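Exo-beta-1,4-mannosidase (Rhizomucor miehei, PDB 4LYP) hydrolyses beta-1,4-linked mannosides from the non-reducing chain end as a family 5 glycoside hydrolase with a TIM-barrel fold, and also has transglycosylation activity. Local coordinates at residues 54-59 against 441-446; 94-99 against 141-146; 285-290 against 332-337; 35-40 against 226-231. All coordinates share one frame; numbering follows the deposited sequence.

Contact 1 of 4, residues 54-59 against 441-446. With GAI (guanidine), chain D.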
loop_
_atom_site.group_PDB
_atom_site.type_symbol
_atom_site.label_atom_id
_atom_site.label_comp_id
_atom_site.label_asym_id
_atom_site.label_seq_id
_atom_site.Cartn_x
_atom_site.Cartn_y
_atom_site.Cartn_z
ATOM N N PRO A 54 0.654 23.046 4.528
ATOM C CA PRO A 54 0.800 21.656 5.077
ATOM C C PRO A 54 -0.140 20.714 4.345
ATOM O O PRO A 54 -1.240 21.072 3.951
ATOM C CB PRO A 54 0.416 21.846 6.552
ATOM C CG PRO A 54 0.856 23.274 6.868
ATOM C CD PRO A 54 0.430 24.055 5.582
ATOM N N TYR A 55 0.312 19.440 4.281
ATOM C CA TYR A 55 -0.481 18.402 3.619
ATOM C C TYR A 55 -0.467 17.162 4.504
ATOM O O TYR A 55 0.593 16.582 4.773
ATOM C CB TYR A 55 0.118 18.139 2.226
ATOM C CG TYR A 55 -0.639 17.144 1.382
ATOM C CD1 TYR A 55 -1.866 17.545 0.808
ATOM C CD2 TYR A 55 -0.184 15.884 1.075
ATOM C CE1 TYR A 55 -2.602 16.684 -0.004
ATOM C CE2 TYR A 55 -0.856 15.026 0.250
ATOM C CZ TYR A 55 -2.064 15.407 -0.258
ATOM O OH TYR A 55 -2.773 14.519 -1.056
ATOM N N LEU A 56 -1.628 16.782 5.035
ATOM C CA LEU A 56 -1.792 15.575 5.835
ATOM C C LEU A 56 -2.486 14.509 5.019
ATOM O O LEU A 56 -3.315 14.747 4.145
ATOM C CB LEU A 56 -2.547 15.869 7.130
ATOM C CG LEU A 56 -1.758 16.712 8.168
ATOM C CD1 LEU A 56 -2.650 17.046 9.341
ATOM C CD2 LEU A 56 -0.604 15.937 8.759
ATOM N N ILE A 57 -2.123 13.274 5.343
ATOM C CA ILE A 57 -2.541 12.089 4.542
ATOM C C ILE A 57 -3.820 11.451 5.094
ATOM O O ILE A 57 -3.798 10.723 6.099
ATOM C CB ILE A 57 -1.378 11.046 4.490
ATOM C CG1 ILE A 57 -0.065 11.695 3.983
ATOM C CG2 ILE A 57 -1.813 9.847 3.653
ATOM C CD1 ILE A 57 -0.161 12.398 2.602
ATOM N N ARG A 58 -4.916 11.776 4.405
ATOM C CA ARG A 58 -6.228 11.198 4.691
ATOM C C ARG A 58 -6.381 10.000 3.769
ATOM O O ARG A 58 -7.018 10.093 2.701
ATOM C CB ARG A 58 -7.314 12.256 4.431
ATOM C CG ARG A 58 -7.292 13.397 5.442
ATOM C CD ARG A 58 -8.283 14.495 5.031
ATOM N NE ARG A 58 -7.782 15.348 3.953
ATOM C CZ ARG A 58 -8.521 15.823 2.930
ATOM N NH1 ARG A 58 -9.731 15.358 2.658
ATOM N NH2 ARG A 58 -7.995 16.789 2.169
ATOM N N GLY A 59 -5.688 8.897 4.085
ATOM C CA GLY A 59 -5.394 7.929 3.066
ATOM C C GLY A 59 -6.159 6.634 3.162
ATOM O O GLY A 59 -6.728 6.230 4.192
ATOM N N LEU A 441 -8.176 16.850 8.395
ATOM C CA LEU A 441 -8.210 18.083 7.582
ATOM C C LEU A 441 -8.331 19.335 8.457
ATOM O O LEU A 441 -7.656 20.358 8.145
ATOM C CB LEU A 441 -9.361 18.024 6.568
ATOM C CG LEU A 441 -9.498 19.229 5.650
ATOM C CD1 LEU A 441 -8.211 19.479 4.895
ATOM C CD2 LEU A 441 -10.704 18.967 4.721
ATOM N N LYS A 442 -9.114 19.283 9.529
ATOM C CA LYS A 442 -9.166 20.395 10.433
ATOM C C LYS A 442 -7.775 20.729 11.016
ATOM O O LYS A 442 -7.376 21.880 11.103
ATOM C CB LYS A 442 -10.185 20.127 11.545
ATOM C CG LYS A 442 -10.337 21.280 12.528
ATOM C CD LYS A 442 -11.366 20.952 13.598
ATOM C CE LYS A 442 -11.655 22.120 14.544
ATOM N NZ LYS A 442 -12.997 22.764 14.257
ATOM N N VAL A 443 -7.028 19.712 11.381
ATOM C CA VAL A 443 -5.671 19.887 11.868
ATOM C C VAL A 443 -4.824 20.529 10.798
ATOM O O VAL A 443 -4.047 21.470 11.040
ATOM C CB VAL A 443 -5.035 18.590 12.423
ATOM C CG1 VAL A 443 -3.576 18.794 12.708
ATOM C CG2 VAL A 443 -5.775 18.117 13.672
ATOM N N GLN A 444 -4.928 20.017 9.570
ATOM C CA GLN A 444 -4.118 20.573 8.461
ATOM C C GLN A 444 -4.377 22.110 8.338
ATOM O O GLN A 444 -3.434 22.880 8.175
ATOM C CB GLN A 444 -4.441 19.915 7.120
ATOM C CG GLN A 444 -3.541 20.401 6.000
ATOM C CD GLN A 444 -4.006 19.869 4.668
ATOM O OE1 GLN A 444 -3.966 18.648 4.394
ATOM N NE2 GLN A 444 -4.569 20.753 3.877
ATOM N N LYS A 445 -5.647 22.505 8.412
ATOM C CA LYS A 445 -5.995 23.923 8.358
ATOM C C LYS A 445 -5.418 24.704 9.518
ATOM O O LYS A 445 -4.838 25.747 9.290
ATOM C CB LYS A 445 -7.498 24.072 8.212
ATOM C CG LYS A 445 -8.032 23.553 6.866
ATOM C CD LYS A 445 -9.559 23.665 6.717
ATOM C CE LYS A 445 -10.067 22.992 5.405
ATOM N NZ LYS A 445 -11.548 22.684 5.258
ATOM N N GLU A 446 -5.492 24.178 10.731
ATOM C CA GLU A 446 -4.858 24.878 11.876
ATOM C C GLU A 446 -3.384 25.066 11.622
ATOM O O GLU A 446 -2.811 26.154 11.896
ATOM C CB GLU A 446 -5.043 24.084 13.156
ATOM C CG GLU A 446 -6.426 23.985 13.696
ATOM C CD GLU A 446 -7.128 25.287 13.884
ATOM O OE1 GLU A 446 -6.439 26.285 14.224
ATOM O OE2 GLU A 446 -8.412 25.267 13.631
HETATM C C GAI D . 2.331 18.842 8.778
HETATM N N1 GAI D . 2.639 20.265 8.848
HETATM N N2 GAI D . 2.922 17.633 9.277
HETATM N N3 GAI D . 1.346 18.506 8.025
HETATM O O HOH W 1 -5.466 16.427 5.046
HETATM O O HOH W 2 -5.313 17.827 2.006
#

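Contact 2 of 4, residues 94-99 against 141-146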
loop_
_atom_site.group_PDB
_atom_site.type_symbol
_atom_site.label_atom_id
_atom_site.label_comp_id
_atom_site.label_asym_id
_atom_site.label_seq_id
_atom_site.Cartn_x
_atom_site.Cartn_y
_atom_site.Cartn_z
ATOM N N ASN A 94 -7.933 11.750 0.631
ATOM C CA ASN A 94 -7.155 12.579 -0.290
ATOM C C ASN A 94 -5.953 11.829 -0.895
ATOM O O ASN A 94 -5.209 12.442 -1.687
ATOM C CB ASN A 94 -6.694 13.900 0.299
ATOM C CG ASN A 94 -5.555 13.746 1.284
ATOM O OD1 ASN A 94 -5.262 12.608 1.737
ATOM N ND2 ASN A 94 -4.958 14.839 1.701
ATOM N N ASN A 95 -5.731 10.560 -0.559
ATOM C CA ASN A 95 -4.504 9.890 -0.915
ATOM C C ASN A 95 -4.756 8.400 -1.010
ATOM O O ASN A 95 -5.341 7.805 -0.095
ATOM C CB ASN A 95 -3.412 10.157 0.184
ATOM C CG ASN A 95 -2.069 9.528 -0.133
ATOM O OD1 ASN A 95 -1.739 8.458 0.408
ATOM N ND2 ASN A 95 -1.297 10.158 -1.002
ATOM N N LEU A 96 -4.399 7.818 -2.188
ATOM C CA LEU A 96 -4.498 6.354 -2.351
ATOM C C LEU A 96 -3.094 5.791 -2.568
ATOM O O LEU A 96 -2.326 6.267 -3.399
ATOM C CB LEU A 96 -5.349 5.945 -3.560
ATOM C CG LEU A 96 -6.788 6.505 -3.529
ATOM C CD1 LEU A 96 -7.517 6.003 -4.768
ATOM C CD2 LEU A 96 -7.559 6.068 -2.259
ATOM N N ARG A 97 -2.786 4.762 -1.774
ATOM C CA ARG A 97 -1.598 3.918 -2.021
ATOM C C ARG A 97 -2.038 2.837 -2.988
ATOM O O ARG A 97 -2.973 2.089 -2.693
ATOM C CB ARG A 97 -1.050 3.400 -0.697
ATOM C CG ARG A 97 0.163 2.513 -0.894
ATOM C CD ARG A 97 0.897 2.351 0.422
ATOM N NE ARG A 97 1.997 1.365 0.319
ATOM C CZ ARG A 97 1.968 0.104 0.729
ATOM N NH1 ARG A 97 0.835 -0.460 1.126
ATOM N NH2 ARG A 97 3.082 -0.622 0.650
ATOM N N VAL A 98 -1.402 2.794 -4.145
ATOM C CA VAL A 98 -1.830 1.970 -5.251
ATOM C C VAL A 98 -0.647 1.092 -5.699
ATOM O O VAL A 98 0.493 1.385 -5.424
ATOM C CB VAL A 98 -2.439 2.787 -6.410
ATOM C CG1 VAL A 98 -3.587 3.630 -5.879
ATOM C CG2 VAL A 98 -1.395 3.606 -7.112
ATOM N N MET A 99 -0.989 0.058 -6.429
ATOM C CA MET A 99 0.034 -0.840 -6.946
ATOM C C MET A 99 0.259 -0.569 -8.438
ATOM O O MET A 99 -0.591 -0.664 -9.236
ATOM C CB MET A 99 -0.388 -2.291 -6.684
ATOM C CG MET A 99 0.659 -3.355 -7.045
ATOM S SD MET A 99 2.379 -3.130 -6.411
ATOM C CE MET A 99 2.341 -4.802 -5.855
ATOM N N TYR A 141 -10.794 13.795 -8.489
ATOM C CA TYR A 141 -11.217 13.896 -7.104
ATOM C C TYR A 141 -10.160 14.519 -6.186
ATOM O O TYR A 141 -10.239 14.403 -4.942
ATOM C CB TYR A 141 -11.681 12.512 -6.540
ATOM C CG TYR A 141 -13.001 12.121 -7.186
ATOM C CD1 TYR A 141 -14.208 12.715 -6.653
ATOM C CD2 TYR A 141 -13.076 11.286 -8.300
ATOM C CE1 TYR A 141 -15.416 12.365 -7.215
ATOM C CE2 TYR A 141 -14.260 10.983 -8.876
ATOM C CZ TYR A 141 -15.451 11.504 -8.347
ATOM O OH TYR A 141 -16.661 11.126 -8.912
ATOM N N ASN A 142 -9.117 15.128 -6.759
ATOM C CA ASN A 142 -8.081 15.831 -6.045
ATOM C C ASN A 142 -7.351 14.930 -5.071
ATOM O O ASN A 142 -6.958 15.392 -4.021
ATOM C CB ASN A 142 -8.677 17.088 -5.357
ATOM C CG ASN A 142 -9.052 18.180 -6.430
ATOM O OD1 ASN A 142 -8.281 18.396 -7.358
ATOM N ND2 ASN A 142 -10.168 18.854 -6.254
ATOM N N MET A 143 -7.129 13.695 -5.433
ATOM C CA MET A 143 -6.349 12.775 -4.650
ATOM C C MET A 143 -4.912 12.706 -5.165
ATOM O O MET A 143 -4.695 12.886 -6.366
ATOM C CB MET A 143 -6.971 11.381 -4.668
ATOM C CG MET A 143 -8.367 11.324 -4.054
ATOM S SD MET A 143 -9.006 9.647 -4.241
ATOM C CE MET A 143 -10.634 9.814 -3.507
ATOM N N THR A 144 -4.003 12.280 -4.293
ATOM C CA THR A 144 -2.638 11.970 -4.767
ATOM C C THR A 144 -2.377 10.475 -4.560
ATOM O O THR A 144 -3.052 9.805 -3.755
ATOM C CB THR A 144 -1.568 12.774 -4.016
ATOM O OG1 THR A 144 -1.672 12.527 -2.590
ATOM C CG2 THR A 144 -1.689 14.252 -4.337
ATOM N N ALA A 145 -1.414 9.962 -5.321
ATOM C CA ALA A 145 -1.106 8.552 -5.365
ATOM C C ALA A 145 0.292 8.279 -4.800
ATOM O O ALA A 145 1.278 8.933 -5.157
ATOM C CB ALA A 145 -1.137 8.034 -6.790
ATOM N N VAL A 146 0.378 7.229 -4.001
ATOM C CA VAL A 146 1.662 6.600 -3.658
ATOM C C VAL A 146 1.790 5.387 -4.597
ATOM O O VAL A 146 0.929 4.478 -4.549
ATOM C CB VAL A 146 1.736 6.173 -2.168
ATOM C CG1 VAL A 146 2.974 5.378 -1.894
ATOM C CG2 VAL A 146 1.645 7.422 -1.286
HETATM O O HOH W 3 -4.978 15.711 -2.111
#

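Contact 3 of 4, residues 285-290 against 332-337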
loop_
_atom_site.group_PDB
_atom_site.type_symbol
_atom_site.label_atom_id
_atom_site.label_comp_id
_atom_site.label_asym_id
_atom_site.label_seq_id
_atom_site.Cartn_x
_atom_site.Cartn_y
_atom_site.Cartn_z
ATOM N N ILE A 285 15.451 8.918 0.220
ATOM C CA ILE A 285 14.220 8.479 0.872
ATOM C C ILE A 285 13.662 9.682 1.583
ATOM O O ILE A 285 14.227 10.138 2.583
ATOM C CB ILE A 285 14.452 7.267 1.805
ATOM C CG1 ILE A 285 14.934 6.033 1.030
ATOM C CG2 ILE A 285 13.168 6.982 2.625
ATOM C CD1 ILE A 285 13.918 5.380 0.113
ATOM N N ASP A 286 12.561 10.248 1.088
ATOM C CA ASP A 286 12.100 11.525 1.594
ATOM C C ASP A 286 11.273 11.456 2.830
ATOM O O ASP A 286 11.196 12.408 3.603
ATOM C CB ASP A 286 11.281 12.226 0.472
ATOM C CG ASP A 286 12.152 12.625 -0.675
ATOM O OD1 ASP A 286 13.034 13.500 -0.483
ATOM O OD2 ASP A 286 11.961 12.076 -1.788
ATOM N N TYR A 287 10.571 10.327 3.045
ATOM C CA TYR A 287 9.728 10.189 4.197
ATOM C C TYR A 287 9.714 8.754 4.643
ATOM O O TYR A 287 10.279 7.906 3.927
ATOM C CB TYR A 287 8.287 10.756 4.033
ATOM C CG TYR A 287 7.461 9.960 3.043
ATOM C CD1 TYR A 287 7.492 10.214 1.673
ATOM C CD2 TYR A 287 6.563 8.981 3.515
ATOM C CE1 TYR A 287 6.646 9.531 0.761
ATOM C CE2 TYR A 287 5.709 8.285 2.650
ATOM C CZ TYR A 287 5.774 8.566 1.295
ATOM O OH TYR A 287 4.947 7.900 0.394
ATOM N N THR A 288 9.124 8.497 5.809
ATOM C CA THR A 288 9.157 7.149 6.428
ATOM C C THR A 288 7.760 6.564 6.502
ATOM O O THR A 288 6.775 7.322 6.501
ATOM C CB THR A 288 9.869 7.179 7.777
ATOM O OG1 THR A 288 9.017 7.801 8.765
ATOM C CG2 THR A 288 11.186 7.986 7.698
ATOM N N THR A 289 7.672 5.254 6.606
ATOM C CA THR A 289 6.397 4.569 6.695
ATOM C C THR A 289 6.468 3.536 7.770
ATOM O O THR A 289 7.528 3.075 8.156
ATOM C CB THR A 289 5.934 3.931 5.404
ATOM O OG1 THR A 289 6.809 2.856 5.017
ATOM C CG2 THR A 289 5.809 4.907 4.281
ATOM N N CYS A 290 5.256 3.111 8.227
ATOM C CA CYS A 290 5.099 1.918 9.022
ATOM C C CYS A 290 3.822 1.225 8.625
ATOM O O CYS A 290 2.884 1.857 8.068
ATOM C CB CYS A 290 5.176 2.295 10.539
ATOM S SG CYS A 290 3.910 3.413 11.123
ATOM N N PRO A 332 9.091 13.039 7.807
ATOM C CA PRO A 332 7.678 12.664 8.152
ATOM C C PRO A 332 7.481 11.195 8.253
ATOM O O PRO A 332 8.259 10.390 7.714
ATOM C CB PRO A 332 6.885 13.252 6.963
ATOM C CG PRO A 332 7.752 14.304 6.377
ATOM C CD PRO A 332 9.155 13.786 6.543
ATOM N N ILE A 333 6.349 10.805 8.846
ATOM C CA ILE A 333 5.964 9.373 8.893
ATOM C C ILE A 333 4.502 9.246 8.587
ATOM O O ILE A 333 3.650 10.066 8.974
ATOM C CB ILE A 333 6.297 8.754 10.276
ATOM C CG1 ILE A 333 5.988 7.262 10.240
ATOM C CG2 ILE A 333 5.636 9.499 11.445
ATOM C CD1 ILE A 333 6.629 6.496 11.379
ATOM N N VAL A 334 4.187 8.200 7.803
ATOM C CA VAL A 334 2.808 7.823 7.478
ATOM C C VAL A 334 2.639 6.342 7.885
ATOM O O VAL A 334 3.447 5.491 7.542
ATOM C CB VAL A 334 2.570 7.962 5.973
ATOM C CG1 VAL A 334 1.130 7.525 5.602
ATOM C CG2 VAL A 334 2.808 9.391 5.474
ATOM N N MET A 335 1.526 6.038 8.607
ATOM C CA MET A 335 1.172 4.619 8.844
ATOM C C MET A 335 0.358 4.171 7.627
ATOM O O MET A 335 -0.902 4.278 7.579
ATOM C CB MET A 335 0.390 4.409 10.136
ATOM C CG MET A 335 0.053 2.950 10.306
ATOM S SD MET A 335 -0.449 2.478 12.001
ATOM C CE MET A 335 -1.930 3.399 12.194
ATOM N N GLU A 336 1.083 3.728 6.601
ATOM C CA GLU A 336 0.503 3.547 5.270
ATOM C C GLU A 336 -0.207 2.179 5.141
ATOM O O GLU A 336 -0.766 1.925 4.073
ATOM C CB GLU A 336 1.536 3.729 4.157
ATOM C CG GLU A 336 2.486 2.585 4.076
ATOM C CD GLU A 336 3.466 2.648 2.922
ATOM O OE1 GLU A 336 3.400 3.637 2.147
ATOM O OE2 GLU A 336 4.275 1.701 2.799
ATOM N N GLU A 337 -0.156 1.347 6.173
ATOM C CA GLU A 337 -1.037 0.160 6.260
ATOM C C GLU A 337 -1.366 -0.049 7.705
ATOM O O GLU A 337 -0.472 -0.014 8.582
ATOM C CB GLU A 337 -0.376 -1.145 5.810
ATOM C CG GLU A 337 0.030 -1.176 4.335
ATOM C CD GLU A 337 0.390 -2.587 3.886
ATOM O OE1 GLU A 337 0.219 -3.557 4.645
ATOM O OE2 GLU A 337 0.873 -2.738 2.719
HETATM O O HOH W 4 3.177 6.421 1.870
#

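Contact 4 of 4, residues 35-40 against 226-231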
loop_
_atom_site.group_PDB
_atom_site.type_symbol
_atom_site.label_atom_id
_atom_site.label_comp_id
_atom_site.label_asym_id
_atom_site.label_seq_id
_atom_site.Cartn_x
_atom_site.Cartn_y
_atom_site.Cartn_z
ATOM N N GLU A 35 5.829 23.821 -10.045
ATOM C CA GLU A 35 5.774 22.626 -9.229
ATOM C C GLU A 35 4.945 22.863 -7.975
ATOM O O GLU A 35 4.996 22.062 -7.059
ATOM C CB GLU A 35 7.179 22.119 -8.917
ATOM C CG GLU A 35 7.916 21.857 -10.256
ATOM C CD GLU A 35 9.352 21.413 -10.101
ATOM O OE1 GLU A 35 9.745 20.813 -9.054
ATOM O OE2 GLU A 35 10.127 21.683 -11.082
ATOM N N PHE A 36 4.049 23.831 -8.012
ATOM C CA PHE A 36 3.183 24.130 -6.842
ATOM C C PHE A 36 2.325 22.942 -6.337
ATOM O O PHE A 36 2.148 22.754 -5.143
ATOM C CB PHE A 36 2.297 25.339 -7.214
ATOM C CG PHE A 36 1.665 26.059 -6.059
ATOM C CD1 PHE A 36 2.396 26.604 -5.020
ATOM C CD2 PHE A 36 0.306 26.309 -6.126
ATOM C CE1 PHE A 36 1.753 27.368 -4.028
ATOM C CE2 PHE A 36 -0.343 27.052 -5.163
ATOM C CZ PHE A 36 0.393 27.550 -4.104
ATOM N N ALA A 37 1.845 22.156 -7.278
ATOM C CA ALA A 37 0.963 21.036 -7.030
ATOM C C ALA A 37 1.665 19.763 -6.644
ATOM O O ALA A 37 1.007 18.777 -6.252
ATOM C CB ALA A 37 0.062 20.806 -8.252
ATOM N N PHE A 38 3.013 19.725 -6.697
ATOM C CA PHE A 38 3.706 18.496 -6.279
ATOM C C PHE A 38 3.752 18.460 -4.774
ATOM O O PHE A 38 4.075 19.465 -4.100
ATOM C CB PHE A 38 5.121 18.450 -6.850
ATOM C CG PHE A 38 5.138 18.153 -8.330
ATOM C CD1 PHE A 38 5.364 16.852 -8.819
ATOM C CD2 PHE A 38 4.882 19.152 -9.270
ATOM C CE1 PHE A 38 5.280 16.562 -10.140
ATOM C CE2 PHE A 38 4.818 18.829 -10.621
ATOM C CZ PHE A 38 5.088 17.535 -11.056
ATOM N N VAL A 39 3.544 17.263 -4.217
ATOM C CA VAL A 39 3.722 17.097 -2.754
ATOM C C VAL A 39 5.208 17.147 -2.479
ATOM O O VAL A 39 6.021 16.547 -3.200
ATOM C CB VAL A 39 3.087 15.763 -2.292
ATOM C CG1 VAL A 39 3.296 15.616 -0.785
ATOM C CG2 VAL A 39 1.638 15.704 -2.645
ATOM N N LYS A 40 5.582 17.841 -1.376
ATOM C CA LYS A 40 6.999 18.053 -1.043
ATOM C C LYS A 40 7.169 17.757 0.428
ATOM O O LYS A 40 6.191 17.648 1.189
ATOM C CB LYS A 40 7.408 19.523 -1.298
ATOM C CG LYS A 40 7.067 19.962 -2.693
ATOM C CD LYS A 40 7.357 21.450 -2.931
ATOM C CE LYS A 40 6.771 21.900 -4.296
ATOM N NZ LYS A 40 5.225 21.999 -4.267
ATOM N N GLU A 226 5.886 13.610 -14.622
ATOM C CA GLU A 226 5.517 15.013 -14.585
ATOM C C GLU A 226 4.148 15.229 -13.998
ATOM O O GLU A 226 3.634 16.375 -14.046
ATOM C CB GLU A 226 5.595 15.546 -16.053
ATOM C CG GLU A 226 6.982 15.501 -16.628
ATOM C CD GLU A 226 7.888 16.476 -15.930
ATOM O OE1 GLU A 226 7.413 17.484 -15.358
ATOM O OE2 GLU A 226 9.045 16.384 -16.204
ATOM N N ASP A 227 3.507 14.202 -13.430
ATOM C CA ASP A 227 2.129 14.344 -12.997
ATOM C C ASP A 227 2.097 14.607 -11.504
ATOM O O ASP A 227 2.462 13.737 -10.712
ATOM C CB ASP A 227 1.392 13.008 -13.316
ATOM C CG ASP A 227 -0.061 13.083 -13.073
ATOM O OD1 ASP A 227 -0.563 14.120 -12.523
ATOM O OD2 ASP A 227 -0.787 12.149 -13.482
ATOM N N PRO A 228 1.601 15.800 -11.095
ATOM C CA PRO A 228 1.555 16.100 -9.671
ATOM C C PRO A 228 0.451 15.335 -8.940
ATOM O O PRO A 228 0.327 15.444 -7.705
ATOM C CB PRO A 228 1.296 17.602 -9.609
ATOM C CG PRO A 228 0.471 17.818 -10.859
ATOM C CD PRO A 228 1.062 16.931 -11.920
ATOM N N VAL A 229 -0.365 14.526 -9.647
ATOM C CA VAL A 229 -1.273 13.603 -8.948
ATOM C C VAL A 229 -0.477 12.516 -8.225
ATOM O O VAL A 229 -0.949 11.956 -7.237
ATOM C CB VAL A 229 -2.283 13.028 -9.959
ATOM C CG1 VAL A 229 -3.103 11.903 -9.350
ATOM C CG2 VAL A 229 -3.209 14.161 -10.462
ATOM N N ILE A 230 0.722 12.173 -8.722
ATOM C CA ILE A 230 1.578 11.218 -8.039
ATOM C C ILE A 230 2.278 11.965 -6.902
ATOM O O ILE A 230 3.054 12.901 -7.171
ATOM C CB ILE A 230 2.536 10.572 -9.060
ATOM C CG1 ILE A 230 1.719 9.659 -9.979
ATOM C CG2 ILE A 230 3.650 9.807 -8.319
ATOM C CD1 ILE A 230 2.487 9.184 -11.194
ATOM N N MET A 231 2.048 11.525 -5.670
ATOM C CA MET A 231 2.752 12.025 -4.497
ATOM C C MET A 231 4.147 11.445 -4.417
ATOM O O MET A 231 5.125 12.152 -4.081
ATOM C CB MET A 231 1.934 11.674 -3.232
ATOM C CG MET A 231 2.778 11.859 -1.972
ATOM S SD MET A 231 1.751 11.657 -0.503
ATOM C CE MET A 231 2.995 11.322 0.756
HETATM O O HOH W 5 2.602 15.378 -6.071
HETATM O O HOH W 6 5.988 14.509 -5.181
#

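Contact 1 of 4, residues 54-59 against 441-446
The side-chain oxygen of Gln444, OE1, accepts from three donors, the Leu56 N-H and two waters that bridge to Arg58. Leu56 N gives the direct bond, 3.1 Å to Gln444 OE1 and nearly straight (174° at the hydrogen), its donor tilted 34° from the plane of the amide carbonyl. One water spans Gln444 OE1, Leu56 O and Arg58 NE; a second links the same OE1 to Arg58 NH2, and both lie in the guanidinium plane at its edge. With CG anti to N (chi1 -175°) and the chain extended beyond it, Gln444 reaches from its helix to the strand backbone, where Gln444 CD packs 3.1 Å from Pro54 O. This is the seam where helix 429-448, the last of the chain, lies against strand 53-61 of the TIM barrel. Leu441 covers one face of the Arg58 guanidinium, Leu441 CD1 coming 3.8 Å from Arg58 NH2, while Arg58 NH1 is bonded to Gly92 O. Apolar contact is slight: Leu56 CD1 meets Val443 CG1 at 3.9 Å. The other branch of the same leucine turns to a bound guanidine, Leu56 CD2 lying 3.3 Å from its N3, and Pro54 CB packs 3.6 Å from its N1; Lys46 O is hydrogen-bonded to the guanidine.

Contact 2 of 4, residues 94-99 against 141-146
Thr144 OG1 is gripped from two strands: Asn95 ND2 donates to it at 2.9 Å, and Tyr55 OH of strand 53-61 is hydrogen-bonded to the same oxygen. The bond from Asn95 lies only 3° out of its amide plane, and the other end of that amide, OD1, accepts from Asn388 ND2, so the amide is held at both ends. Asn95 CG, anti to N (chi1 -178°), carries the amide across to the neighbouring strand. Beside these side chains runs a parallel pairing of strands 95-99 and 144-148. Thr144 N bonds to Asn94 O, Leu96 N to Thr144 O, Val146 N to Leu96 O and Val98 N to Val146 O, the last at 2.9 Å and nearly straight (177°). Val146 shares a face with Asn95 and Arg97; Val146 CG2 packs 3.9 Å from Asn95 OD1, and Val146 CG1 lies 4.1 Å from Arg97 CG. On the other face Leu96 CG rests 3.9 Å from Met143 SD, against helices 78-90 and 125-140. Arg97 extends past Val146 to a salt bridge with Glu337 and hydrogen bonds with Asn237, Gln234 and Asn61. On the Asn95-Arg97 face Val146 thus lies between buried polar groups, and the several bonds to Arg97 would be expected to hold its guanidinium in place.

Contact 3 of 4, residues 285-290 against 332-337
Pro332 O receives two donors from one residue: Thr288 N at 2.8 Å and Thr288 OG1 at 2.9 Å, approaching from opposite faces of the carbonyl plane. The hydroxyl is swung there because OG1 sits between N and the carbonyl carbon (chi1 74°). The backbone pairing, parallel, continues from Val334 N to Thr288 O and from Cys290 N to Val334 O, 3.1 Å, before a weak, bent bond from Glu336 N to Cys290 O.

Water joins the far ends of two side chains. It lies in the Tyr287 ring plane at the edge, 2.7 Å from Tyr287 OH, and donates to Glu336 OE1 at 2.8 Å. The same tyrosine hydroxyl is bonded to Ser232 OG, while Glu336 OE1 also meets Gln234 NE2 and Glu336 OE2 meets His291 NE2, so both carboxylate oxygens have partners.

Packing fills in around these bonds. Thr289 lies against the Glu336 carboxylate, Thr289 CG2 approaching OE1 of Glu336 to 3.5 Å. Cys290 SG lies 3.8 Å from Met335 CB, and the Tyr287 ring brings CE2 to 4.2 Å from Val334 CG2.

Strands 288-292 and 333-338 are neighbouring staves of the TIM barrel, joined by the right-handed beta-alpha-beta crossover through helix 308-329, which packs on Thr288, Cys290, Ile333 and Met335. Glu337, near a bound guanidine and bonded to Trp293, follows the pairing and is probably, as in family 5 enzymes, the strand-end nucleophile; strands 262-264 and 386-394 flank the pair.

Contact 4 of 4, residues 35-40 against 226-231
Ala37 makes the first touch: Ala37 CB meets Pro228 CB at 3.7 Å, with Ala37 O also beside that carbon. Next, Phe38 spreads its ring over the proline. Pro228 CB stands 3.8 Å from the centroid of the Phe38 ring and only 8° off its normal, a CH-pi contact, while Glu226 O comes to the edge near the ring plane, 3.5 Å from Phe38 CZ. Phe38 CG lies anti to its carbonyl carbon (chi1 -73°), which carries the ring beside the 226-228 backbone; the planes of the Phe38 and His261 rings meet at about 55°. Both sides are type I turns, Glu35 to Phe38 and Asp227 to Ile230, the second also an Asx turn in which Asp227 OD1 accepts from Val229 N. They put the N-terminal lead-in of the chain against the start of strand 230-234 of the TIM barrel. No direct hydrogen bond crosses; water does the work. One water accepts from Val39 N at 2.8 Å and donates to Pro228 O and Ile230 O; another lies between Val39 O and Met231 O. Val39 then packs on Met231, Val39 CB lying 3.9 Å from Met231 CG, the methionine chain extended beyond CG. Lys40 NZ folds back, binding Glu35 O and Phe38 O.

Contact 4 opens first along the chain and crosses contact 1: 35-40 and 54-59 both precede 226-231, and 441-446 comes last. Contact 2 is nested within both, contact 3 within contact 1 alone. Contacts 1, 2 and 4 reach one sheet, strand 95-99 lying beside 53-61 and strand 144-148 beside 230-234; centres of contacts 2 and 4 are about 11 Å apart, and those of contacts 1 and 4 about 17 Å. Contact 3 lies across the barrel interior, about 14 Å from contact 2 between centres, and the Arg97-Glu337 salt bridge joins them. Met231 touches Ile57, Asn95 and Tyr287, tying all four contacts through the barrel core, while contacts 1 and 4 attach the chain's two terminal regions to it.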